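Local coordinates for protein telomere length regulator taz1 (PDB 4ZMK) that binds double-stranded telomeric DNA and regulates telomere length in fission yeast, and forms homodimers through its dimerization domain, at residues D1-S4 / E5-G9. Numbering follows the deposited sequence.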
# COMPACT_ATOMS: atom_id res chain seq x y z
N ASP A 1 6.10 18.02 6.68
CA ASP A 1 6.15 16.73 5.99
C ASP A 1 7.49 16.02 6.15
O ASP A 1 8.56 16.63 6.08
CB ASP A 1 5.84 16.92 4.50
CG ASP A 1 4.39 17.30 4.25
OD1 ASP A 1 3.68 17.64 5.22
OD2 ASP A 1 3.95 17.26 3.07
N THR A 2 7.46 14.71 6.35
CA THR A 2 8.68 13.93 6.28
C THR A 2 9.06 13.78 4.81
O THR A 2 8.31 14.16 3.93
CB THR A 2 8.53 12.53 6.89
OG1 THR A 2 7.71 11.72 6.05
CG2 THR A 2 7.90 12.62 8.26
N PHE A 3 10.23 13.21 4.57
CA PHE A 3 10.68 12.92 3.21
C PHE A 3 9.69 12.02 2.50
O PHE A 3 9.31 12.30 1.37
CB PHE A 3 12.07 12.27 3.23
CG PHE A 3 12.60 11.96 1.87
CD1 PHE A 3 12.44 10.69 1.33
CD2 PHE A 3 13.25 12.93 1.13
CE1 PHE A 3 12.92 10.40 0.07
CE2 PHE A 3 13.73 12.64 -0.12
CZ PHE A 3 13.57 11.38 -0.65
N SER A 4 9.26 10.95 3.16
CA SER A 4 8.34 10.00 2.54
C SER A 4 6.94 10.59 2.33
O SER A 4 6.36 10.38 1.28
CB SER A 4 8.25 8.72 3.38
OG SER A 4 9.50 8.08 3.44
N GLU A 5 6.42 11.32 3.31
CA GLU A 5 5.11 11.95 3.17
C GLU A 5 5.06 12.86 1.95
O GLU A 5 4.10 12.84 1.17
CB GLU A 5 4.75 12.74 4.43
CG GLU A 5 4.56 11.89 5.66
CD GLU A 5 4.22 12.71 6.89
OE1 GLU A 5 4.53 13.92 6.91
OE2 GLU A 5 3.63 12.14 7.84
N ARG A 6 6.10 13.67 1.77
CA ARG A 6 6.16 14.61 0.67
C ARG A 6 6.39 13.89 -0.65
O ARG A 6 5.76 14.20 -1.65
CB ARG A 6 7.26 15.63 0.91
CG ARG A 6 7.40 16.66 -0.18
CD ARG A 6 6.46 17.84 0.00
NE ARG A 6 6.73 18.87 -0.99
CZ ARG A 6 5.88 19.24 -1.95
NH1 ARG A 6 4.69 18.66 -2.04
NH2 ARG A 6 6.21 20.19 -2.82
N THR A 7 7.30 12.91 -0.65
CA THR A 7 7.68 12.23 -1.88
C THR A 7 6.51 11.40 -2.41
O THR A 7 6.31 11.32 -3.62
CB THR A 7 8.92 11.33 -1.65
OG1 THR A 7 10.04 12.14 -1.27
CG2 THR A 7 9.29 10.56 -2.89
N LEU A 8 5.73 10.83 -1.50
CA LEU A 8 4.61 9.95 -1.87
C LEU A 8 3.30 10.71 -2.04
O LEU A 8 2.27 10.12 -2.39
CB LEU A 8 4.43 8.84 -0.83
CG LEU A 8 5.60 7.88 -0.68
CD1 LEU A 8 5.28 6.78 0.32
CD2 LEU A 8 5.98 7.29 -2.04
N GLY A 9 3.33 12.00 -1.77
CA GLY A 9 2.17 12.85 -1.99
C GLY A 9 1.01 12.55 -1.07
O GLY A 9 -0.15 12.57 -1.49
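Thr2 and Arg6 meet through the backbone, Arg6 N donating to Thr2 O over 3.1 Å. Thr7 N to Phe3 O and Leu8 N to Ser4 O continue the i to i+4 pattern of helix 3-7, the short first helix of the dimerization domain. Gly9 follows the helix with a positive phi, in a Schellman motif. At the start, Thr2 and Glu5 form a capping box. Thr2 OG1 sits between its own N and carbonyl carbon (chi1 72°) and accepts from Glu5 N at 3.1 Å, nearly straight at 171°. In return, Thr2 N donates to Glu5 OE1 at 3.1 Å, meeting it from above the carboxylate plane. The Glu5 chain runs extended beyond CG to get there. Thr7 OG1 donates to Phe3 O at 2.7 Å, on the opposite face of the carbonyl plane from Thr7 N. The same hydroxyl lies 3.5 Å above the Phe3 ring plane, over its centre. A valine here would probably leave Phe3 O with one donor fewer and the face of the Phe3 ring without its hydroxyl. Ser4 touches helix 44-70 at Asp52, Phe53 and Thr56, whereas Leu8 packs on Ala30 and Lys33 of helix 20-40.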